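Local coordinates for ABC transporter, substrate binding protein (Mannopine) (Agrobacterium fabrum, PDB 5L9S), which probably delivers the opine mannopine to its ABC transporter, acting as the periplasmic solute-binding component of the uptake system, at residues T13-A21 against A263-L271; W22-I32 against N249-W257. All blocks are in the same frame, centred on the assembly; numbering follows the deposited sequence.

In the fold
Both contacts use helix 12-30. Contact 1 takes its first half, 13-21, and contact 2 continues from Trp22 to the turn after its end. Their partners are successive helices: 249-257 lies on helix 247-258 and 263-271 on helix 261-271, so contact 2 is nested inside the loop closed by contact 1. The centres are about 14 Å apart, and Trp257 of contact 2 touches Ala267 of contact 1. Tyr14 and Leu18 of contact 1 meet strand 103-116, while contact 2 packs on strands 4-9, 33-38 and 224-240 of the mixed sheet. The start of the chain and a later helical pair build one lobe, as in periplasmic binding proteins whose lobes draw on separated parts of the sequence.

Contact 1. Residues T13-A21 against A263-L271; sequences TYEKALREA and AQAKACETL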
loop_
_atom_site.group_PDB
_atom_site.type_symbol
_atom_site.label_atom_id
_atom_site.label_comp_id
_atom_site.label_asym_id
_atom_site.label_seq_id
_atom_site.Cartn_x
_atom_site.Cartn_y
_atom_site.Cartn_z
ATOM N N THR A 13 -0.210 13.305 10.293
ATOM C CA THR A 13 1.144 13.220 9.724
ATOM C C THR A 13 1.112 13.083 8.206
ATOM O O THR A 13 1.931 13.698 7.520
ATOM C CB THR A 13 1.915 12.092 10.439
ATOM O OG1 THR A 13 2.394 12.628 11.670
ATOM C CG2 THR A 13 3.087 11.554 9.630
ATOM N N TYR A 14 0.153 12.283 7.705
ATOM C CA TYR A 14 -0.090 12.009 6.301
ATOM C C TYR A 14 -0.450 13.316 5.579
ATOM O O TYR A 14 0.202 13.668 4.593
ATOM C CB TYR A 14 -1.210 10.957 6.193
ATOM C CG TYR A 14 -1.346 10.226 4.867
ATOM C CD1 TYR A 14 -0.385 10.355 3.867
ATOM C CD2 TYR A 14 -2.440 9.408 4.612
ATOM C CE1 TYR A 14 -0.522 9.704 2.639
ATOM C CE2 TYR A 14 -2.591 8.749 3.389
ATOM C CZ TYR A 14 -1.626 8.894 2.407
ATOM O OH TYR A 14 -1.797 8.225 1.216
ATOM N N GLU A 15 -1.425 14.064 6.118
ATOM C CA GLU A 15 -1.886 15.347 5.595
ATOM C C GLU A 15 -0.782 16.406 5.605
ATOM O O GLU A 15 -0.657 17.167 4.646
ATOM C CB GLU A 15 -3.064 15.805 6.424
ATOM C CG GLU A 15 -3.820 17.020 5.935
ATOM C CD GLU A 15 -5.066 17.196 6.775
ATOM O OE1 GLU A 15 -6.140 16.699 6.358
ATOM O OE2 GLU A 15 -4.939 17.702 7.914
ATOM N N LYS A 16 0.015 16.446 6.681
ATOM C CA LYS A 16 1.126 17.386 6.867
ATOM C C LYS A 16 2.176 17.205 5.799
ATOM O O LYS A 16 2.618 18.201 5.222
ATOM C CB LYS A 16 1.725 17.194 8.262
ATOM C CG LYS A 16 2.522 18.372 8.804
ATOM C CD LYS A 16 3.189 18.006 10.140
ATOM C CE LYS A 16 2.372 18.338 11.387
ATOM N NZ LYS A 16 1.215 17.413 11.585
ATOM N N ALA A 17 2.558 15.939 5.501
ATOM C CA ALA A 17 3.537 15.591 4.460
ATOM C C ALA A 17 3.043 16.055 3.060
ATOM O O ALA A 17 3.819 16.624 2.278
ATOM C CB ALA A 17 3.800 14.090 4.463
ATOM N N LEU A 18 1.742 15.843 2.778
ATOM C CA LEU A 18 1.092 16.242 1.528
ATOM C C LEU A 18 0.959 17.754 1.394
ATOM O O LEU A 18 1.084 18.274 0.296
ATOM C CB LEU A 18 -0.275 15.530 1.355
ATOM C CG LEU A 18 -0.263 13.971 1.360
ATOM C CD1 LEU A 18 -1.636 13.427 1.180
ATOM C CD2 LEU A 18 0.681 13.383 0.300
ATOM N N ARG A 19 0.765 18.466 2.499
ATOM C CA ARG A 19 0.629 19.924 2.480
ATOM C C ARG A 19 1.943 20.590 2.079
ATOM O O ARG A 19 1.952 21.498 1.249
ATOM C CB ARG A 19 0.176 20.420 3.853
ATOM C CG ARG A 19 -0.488 21.796 3.842
ATOM C CD ARG A 19 -0.866 22.244 5.242
ATOM N NE ARG A 19 -1.725 21.267 5.934
ATOM C CZ ARG A 19 -3.054 21.216 5.842
ATOM N NH1 ARG A 19 -3.711 22.084 5.077
ATOM N NH2 ARG A 19 -3.735 20.301 6.515
ATOM N N GLU A 20 3.052 20.110 2.666
ATOM C CA GLU A 20 4.401 20.624 2.458
ATOM C C GLU A 20 4.952 20.274 1.078
ATOM O O GLU A 20 5.600 21.114 0.453
ATOM C CB GLU A 20 5.347 20.074 3.535
ATOM C CG GLU A 20 5.040 20.545 4.952
ATOM C CD GLU A 20 5.731 19.807 6.094
ATOM O OE1 GLU A 20 6.432 18.797 5.837
ATOM O OE2 GLU A 20 5.547 20.234 7.259
ATOM N N ALA A 21 4.712 19.036 0.607
ATOM C CA ALA A 21 5.263 18.550 -0.651
ATOM C C ALA A 21 4.373 18.717 -1.875
ATOM O O ALA A 21 4.896 18.797 -2.984
ATOM C CB ALA A 21 5.655 17.090 -0.495
ATOM N N ALA A 263 8.095 16.568 -5.729
ATOM C CA ALA A 263 6.941 16.582 -4.832
ATOM C C ALA A 263 6.759 15.175 -4.240
ATOM O O ALA A 263 6.730 15.027 -3.015
ATOM C CB ALA A 263 5.689 17.001 -5.602
ATOM N N GLN A 264 6.716 14.146 -5.113
ATOM C CA GLN A 264 6.584 12.733 -4.737
ATOM C C GLN A 264 7.707 12.263 -3.825
ATOM O O GLN A 264 7.417 11.604 -2.838
ATOM C CB GLN A 264 6.521 11.826 -5.972
ATOM C CG GLN A 264 5.383 12.124 -6.938
ATOM C CD GLN A 264 5.426 11.160 -8.080
ATOM O OE1 GLN A 264 5.132 11.484 -9.243
ATOM N NE2 GLN A 264 5.916 9.992 -7.795
ATOM N N ALA A 265 8.982 12.586 -4.149
ATOM C CA ALA A 265 10.172 12.198 -3.389
ATOM C C ALA A 265 10.182 12.862 -2.002
ATOM O O ALA A 265 10.532 12.206 -1.020
ATOM C CB ALA A 265 11.420 12.576 -4.153
ATOM N N LYS A 266 9.794 14.154 -1.919
ATOM C CA LYS A 266 9.747 14.875 -0.651
ATOM C C LYS A 266 8.687 14.230 0.266
ATOM O O LYS A 266 9.001 13.906 1.415
ATOM C CB LYS A 266 9.462 16.373 -0.897
ATOM C CG LYS A 266 9.500 17.225 0.357
ATOM C CD LYS A 266 9.070 18.656 0.084
ATOM C CE LYS A 266 8.654 19.402 1.339
ATOM N NZ LYS A 266 9.734 19.446 2.368
ATOM N N ALA A 267 7.459 14.015 -0.260
ATOM C CA ALA A 267 6.375 13.381 0.487
ATOM C C ALA A 267 6.732 11.932 0.899
ATOM O O ALA A 267 6.461 11.539 2.035
ATOM C CB ALA A 267 5.075 13.414 -0.318
ATOM N N CYS A 268 7.391 11.173 0.023
ATOM C CA CYS A 268 7.754 9.792 0.353
ATOM C C CYS A 268 9.025 9.658 1.219
ATOM O O CYS A 268 9.194 8.615 1.851
ATOM C CB CYS A 268 7.802 8.908 -0.887
ATOM S SG CYS A 268 6.150 8.545 -1.559
ATOM N N GLU A 269 9.857 10.723 1.333
ATOM C CA GLU A 269 11.005 10.723 2.263
ATOM C C GLU A 269 10.404 10.814 3.684
ATOM O O GLU A 269 10.757 10.025 4.554
ATOM C CB GLU A 269 11.939 11.930 2.028
ATOM C CG GLU A 269 13.096 11.696 1.064
ATOM C CD GLU A 269 13.600 12.949 0.361
ATOM O OE1 GLU A 269 13.645 14.021 1.011
ATOM O OE2 GLU A 269 13.923 12.870 -0.846
ATOM N N THR A 270 9.430 11.726 3.864
ATOM C CA THR A 270 8.709 11.984 5.103
ATOM C C THR A 270 7.929 10.749 5.581
ATOM O O THR A 270 7.981 10.408 6.769
ATOM C CB THR A 270 7.738 13.174 4.888
ATOM O OG1 THR A 270 8.415 14.288 4.285
ATOM C CG2 THR A 270 7.031 13.596 6.166
ATOM N N LEU A 271 7.186 10.099 4.655
ATOM C CA LEU A 271 6.296 8.984 4.954
ATOM C C LEU A 271 6.883 7.572 4.782
ATOM O O LEU A 271 6.226 6.617 5.207
ATOM C CB LEU A 271 5.009 9.120 4.120
ATOM C CG LEU A 271 4.151 10.383 4.327
ATOM C CD1 LEU A 271 3.221 10.594 3.162
ATOM C CD2 LEU A 271 3.415 10.375 5.650
HETATM O O HOH W 1 6.773 16.554 3.328
#
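The Tyr14 ring receives Leu271 at its edge, near the ring plane, where CD1 of Tyr14 lies 3.7 Å from CD1 of Leu271. The other flat group, the Arg19 guanidinium, turns its edge to OE2 of Glu15 in a salt bridge one turn back along its own helix, on the side away from the partner. The motif is an antiparallel helix pair packed through small residues, on one lobe of a periplasmic binding protein. The segment axes approach to 8.7 Å at 153°, a closeness made possible by alanines where the backbones come nearest, Ala17 beside Ala267 and Ala21 beside Ala263. CB of Ala21 meets CB of Ala267 at 3.7 Å, while CB of Ala263 rests against the carbonyl O of Ala21. Leu271 fills the end of the seam: its CG sits 3.7 Å from CB of Ala17, and its two methyls spread over that alanine and the flank of Tyr14. Although the CB of Tyr14 starts away from the partner, CG anti to the backbone N (chi1 -162°) swings the ring back beside Leu271, and its OH is hydrogen-bonded to Asp236. Cys268, on the far side of its helix, is tied to Cys273 by a disulfide. On the solvent-exposed flank, Lys266 lays its aliphatic chain across CB of Ala21 and brings CE to 3.6 Å from O of Glu20; its NZ stays 4.8 Å from OE1 of Glu20, too far for a salt bridge. No direct hydrogen bond joins the two segments, but one water does: it donates to O of Ala17 at 3.1 Å and to OG1 of Thr270 at 3.0 Å, while OG1 of Thr270 itself donates to O of Lys266.

Contact 2. Residues W22-I32 against N249-W257; sequences WFEPFTKATGI and NALKLIEFW
Trp22, Phe256 and Phe26 carry this contact. The indole of Trp22 reaches to the partner helix and crosses Leu253 at about a right angle: NE1 donates to O of Leu253 at 2.9 Å, nearly within the ring plane and with an N-H...O angle of 153°. That bond satisfies a buried N-H and fixes the rotation of the ring. CB of Trp257 covers one indole face, 3.9 Å from the centroid of the five-membered ring, and CE1 of Phe23 the opposite face. CD2 of Phe256 lies at the indole's edge, 3.7 Å from CD1 of Trp22. Phe256 is a knob in a hole formed by Trp22, Pro25, Phe26 and Ala29; CA of Phe26 stands over its ring face, 4.0 Å from the centroid, and CZ of Phe256 touches CB of Pro25, at the kink of the first helix. Phe26 points its own ring edge at the Phe256 face in an offset edge-to-face pair, centroids 5.6 Å apart and planes at 74°. Its CG lies anti to the backbone N (chi1 176°), sending the ring across to the partner helix. There CD1 of Leu253 sits over one face in a CH-pi contact 3.7 Å from the centroid, with OG1 of Thr30 over the other. Past the end of the helix, CD1 of Ile32 meets CD of Lys252. Phe23 and Phe26 pack on Val34 of strand 33-38, Ile32 and Asn249 on Val5 of strand 4-9, Trp22 and Trp257 on Ile238 of strand 224-240: a helical layer on one side of the mixed sheet in this periplasmic binding protein lobe.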
loop_
_atom_site.group_PDB
_atom_site.type_symbol
_atom_site.label_atom_id
_atom_site.label_comp_id
_atom_site.label_asym_id
_atom_site.label_seq_id
_atom_site.Cartn_x
_atom_site.Cartn_y
_atom_site.Cartn_z
ATOM N N TRP A 22 3.038 18.763 -1.681
ATOM C CA TRP A 22 2.090 18.766 -2.780
ATOM C C TRP A 22 1.117 19.945 -2.813
ATOM O O TRP A 22 1.004 20.581 -3.859
ATOM C CB TRP A 22 1.348 17.413 -2.742
ATOM C CG TRP A 22 0.301 17.155 -3.786
ATOM C CD1 TRP A 22 0.190 17.739 -5.011
ATOM C CD2 TRP A 22 -0.725 16.165 -3.718
ATOM N NE1 TRP A 22 -0.873 17.207 -5.689
ATOM C CE2 TRP A 22 -1.442 16.224 -4.924
ATOM C CE3 TRP A 22 -1.098 15.215 -2.755
ATOM C CZ2 TRP A 22 -2.528 15.383 -5.191
ATOM C CZ3 TRP A 22 -2.214 14.433 -2.990
ATOM C CH2 TRP A 22 -2.901 14.499 -4.207
ATOM N N PHE A 23 0.412 20.237 -1.713
ATOM C CA PHE A 23 -0.619 21.285 -1.695
ATOM C C PHE A 23 -0.077 22.693 -1.731
ATOM O O PHE A 23 -0.496 23.448 -2.606
ATOM C CB PHE A 23 -1.590 21.095 -0.523
ATOM C CG PHE A 23 -2.190 19.703 -0.472
ATOM C CD1 PHE A 23 -2.422 18.979 -1.644
ATOM C CD2 PHE A 23 -2.554 19.132 0.740
ATOM C CE1 PHE A 23 -2.971 17.700 -1.596
ATOM C CE2 PHE A 23 -3.103 17.846 0.783
ATOM C CZ PHE A 23 -3.293 17.134 -0.383
ATOM N N GLU A 24 0.827 23.069 -0.808
ATOM C CA GLU A 24 1.408 24.410 -0.812
ATOM C C GLU A 24 2.167 24.680 -2.119
ATOM O O GLU A 24 1.824 25.693 -2.750
ATOM C CB GLU A 24 2.241 24.717 0.444
ATOM C CG GLU A 24 1.357 25.074 1.632
ATOM C CD GLU A 24 1.960 25.013 3.029
ATOM O OE1 GLU A 24 3.138 24.610 3.171
ATOM O OE2 GLU A 24 1.237 25.361 3.990
ATOM N N PRO A 25 3.060 23.765 -2.634
ATOM C CA PRO A 25 3.717 24.048 -3.932
ATOM C C PRO A 25 2.731 24.284 -5.084
ATOM O O PRO A 25 2.949 25.199 -5.887
ATOM C CB PRO A 25 4.612 22.815 -4.155
ATOM C CG PRO A 25 4.863 22.280 -2.781
ATOM C CD PRO A 25 3.578 22.505 -2.050
ATOM N N PHE A 26 1.622 23.509 -5.118
ATOM C CA PHE A 26 0.561 23.617 -6.126
ATOM C C PHE A 26 -0.065 25.004 -6.124
ATOM O O PHE A 26 -0.117 25.645 -7.176
ATOM C CB PHE A 26 -0.527 22.542 -5.896
ATOM C CG PHE A 26 -1.716 22.645 -6.827
ATOM C CD1 PHE A 26 -1.625 22.215 -8.148
ATOM C CD2 PHE A 26 -2.937 23.133 -6.373
ATOM C CE1 PHE A 26 -2.716 22.299 -9.002
ATOM C CE2 PHE A 26 -4.035 23.208 -7.230
ATOM C CZ PHE A 26 -3.918 22.788 -8.537
ATOM N N THR A 27 -0.551 25.444 -4.934
ATOM C CA THR A 27 -1.189 26.727 -4.645
ATOM C C THR A 27 -0.255 27.878 -5.037
ATOM O O THR A 27 -0.699 28.896 -5.573
ATOM C CB THR A 27 -1.609 26.764 -3.152
ATOM O OG1 THR A 27 -2.570 25.732 -2.891
ATOM C CG2 THR A 27 -2.197 28.106 -2.728
ATOM N N LYS A 28 1.046 27.702 -4.777
ATOM C CA LYS A 28 2.042 28.710 -5.099
ATOM C C LYS A 28 2.191 28.819 -6.620
ATOM O O LYS A 28 2.185 29.925 -7.147
ATOM C CB LYS A 28 3.370 28.387 -4.399
ATOM C CG LYS A 28 4.218 29.610 -4.136
ATOM C CD LYS A 28 5.265 29.323 -3.063
ATOM C CE LYS A 28 6.024 30.563 -2.639
ATOM N NZ LYS A 28 7.094 30.243 -1.659
ATOM N N ALA A 29 2.221 27.679 -7.325
ATOM C CA ALA A 29 2.356 27.636 -8.783
ATOM C C ALA A 29 1.104 28.034 -9.586
ATOM O O ALA A 29 1.231 28.505 -10.725
ATOM C CB ALA A 29 2.803 26.256 -9.221
ATOM N N THR A 30 -0.097 27.804 -9.027
ATOM C CA THR A 30 -1.356 28.003 -9.744
ATOM C C THR A 30 -2.289 29.085 -9.191
ATOM O O THR A 30 -3.073 29.657 -9.960
ATOM C CB THR A 30 -2.112 26.661 -9.816
ATOM O OG1 THR A 30 -2.581 26.303 -8.514
ATOM C CG2 THR A 30 -1.273 25.525 -10.397
ATOM N N GLY A 31 -2.260 29.305 -7.878
ATOM C CA GLY A 31 -3.145 30.259 -7.213
ATOM C C GLY A 31 -4.415 29.613 -6.687
ATOM O O GLY A 31 -5.224 30.269 -6.021
ATOM N N ILE A 32 -4.594 28.320 -6.998
ATOM C CA ILE A 32 -5.722 27.490 -6.581
ATOM C C ILE A 32 -5.465 27.021 -5.142
ATOM O O ILE A 32 -4.451 26.357 -4.872
ATOM C CB ILE A 32 -5.931 26.292 -7.553
ATOM C CG1 ILE A 32 -6.103 26.767 -9.012
ATOM C CG2 ILE A 32 -7.101 25.413 -7.102
ATOM C CD1 ILE A 32 -5.598 25.767 -10.068
ATOM N N ASN A 249 -9.979 21.832 -11.655
ATOM C CA ASN A 249 -8.959 22.192 -10.683
ATOM C C ASN A 249 -8.461 20.975 -9.939
ATOM O O ASN A 249 -7.282 20.920 -9.602
ATOM C CB ASN A 249 -9.513 23.199 -9.683
ATOM C CG ASN A 249 -9.627 24.617 -10.175
ATOM O OD1 ASN A 249 -8.939 25.059 -11.104
ATOM N ND2 ASN A 249 -10.451 25.375 -9.491
ATOM N N ALA A 250 -9.359 20.016 -9.655
ATOM C CA ALA A 250 -9.029 18.776 -8.962
ATOM C C ALA A 250 -8.108 17.919 -9.820
ATOM O O ALA A 250 -7.173 17.321 -9.285
ATOM C CB ALA A 250 -10.294 18.017 -8.616
ATOM N N LEU A 251 -8.333 17.903 -11.154
ATOM C CA LEU A 251 -7.500 17.159 -12.108
ATOM C C LEU A 251 -6.119 17.812 -12.336
ATOM O O LEU A 251 -5.161 17.125 -12.689
ATOM C CB LEU A 251 -8.242 16.940 -13.431
ATOM C CG LEU A 251 -9.446 15.981 -13.396
ATOM C CD1 LEU A 251 -10.170 15.992 -14.699
ATOM C CD2 LEU A 251 -9.018 14.553 -13.053
ATOM N N LYS A 252 -6.020 19.136 -12.113
ATOM C CA LYS A 252 -4.779 19.911 -12.215
ATOM C C LYS A 252 -3.898 19.552 -11.022
ATOM O O LYS A 252 -2.673 19.515 -11.148
ATOM C CB LYS A 252 -5.083 21.428 -12.182
ATOM C CG LYS A 252 -5.608 22.019 -13.472
ATOM C CD LYS A 252 -5.520 23.541 -13.386
ATOM C CE LYS A 252 -6.477 24.256 -14.304
ATOM N NZ LYS A 252 -6.608 25.693 -13.947
ATOM N N LEU A 253 -4.540 19.310 -9.855
ATOM C CA LEU A 253 -3.886 18.917 -8.611
ATOM C C LEU A 253 -3.329 17.502 -8.749
ATOM O O LEU A 253 -2.218 17.240 -8.269
ATOM C CB LEU A 253 -4.841 19.057 -7.405
ATOM C CG LEU A 253 -4.277 18.702 -6.025
ATOM C CD1 LEU A 253 -3.142 19.604 -5.626
ATOM C CD2 LEU A 253 -5.336 18.747 -4.989
ATOM N N ILE A 254 -4.081 16.606 -9.442
ATOM C CA ILE A 254 -3.655 15.232 -9.720
ATOM C C ILE A 254 -2.443 15.240 -10.667
ATOM O O ILE A 254 -1.425 14.624 -10.351
ATOM C CB ILE A 254 -4.820 14.370 -10.268
ATOM C CG1 ILE A 254 -5.924 14.180 -9.204
ATOM C CG2 ILE A 254 -4.289 13.007 -10.769
ATOM C CD1 ILE A 254 -7.076 13.231 -9.631
ATOM N N GLU A 255 -2.560 15.950 -11.819
ATOM C CA GLU A 255 -1.513 16.102 -12.840
ATOM C C GLU A 255 -0.241 16.648 -12.207
ATOM O O GLU A 255 0.849 16.151 -12.520
ATOM C CB GLU A 255 -1.985 17.036 -13.974
ATOM C CG GLU A 255 -1.102 17.016 -15.219
ATOM C CD GLU A 255 -1.361 18.063 -16.289
ATOM O OE1 GLU A 255 -2.521 18.517 -16.439
ATOM O OE2 GLU A 255 -0.395 18.401 -17.010
ATOM N N PHE A 256 -0.392 17.639 -11.282
ATOM C CA PHE A 256 0.714 18.256 -10.538
ATOM C C PHE A 256 1.534 17.209 -9.807
ATOM O O PHE A 256 2.750 17.275 -9.845
ATOM C CB PHE A 256 0.220 19.334 -9.539
ATOM C CG PHE A 256 1.333 20.122 -8.873
ATOM C CD1 PHE A 256 1.934 21.196 -9.523
ATOM C CD2 PHE A 256 1.795 19.774 -7.609
ATOM C CE1 PHE A 256 2.979 21.901 -8.921
ATOM C CE2 PHE A 256 2.838 20.485 -7.007
ATOM C CZ PHE A 256 3.418 21.547 -7.664
ATOM N N TRP A 257 0.865 16.267 -9.133
ATOM C CA TRP A 257 1.484 15.182 -8.383
ATOM C C TRP A 257 2.178 14.199 -9.311
ATOM O O TRP A 257 3.359 13.904 -9.106
ATOM C CB TRP A 257 0.430 14.461 -7.519
ATOM C CG TRP A 257 0.955 13.226 -6.847
ATOM C CD1 TRP A 257 0.806 11.931 -7.265
ATOM C CD2 TRP A 257 1.772 13.179 -5.679
ATOM N NE1 TRP A 257 1.496 11.084 -6.438
ATOM C CE2 TRP A 257 2.095 11.820 -5.448
ATOM C CE3 TRP A 257 2.282 14.158 -4.806
ATOM C CZ2 TRP A 257 2.863 11.408 -4.352
ATOM C CZ3 TRP A 257 3.025 13.750 -3.710
ATOM C CH2 TRP A 257 3.281 12.385 -3.471
#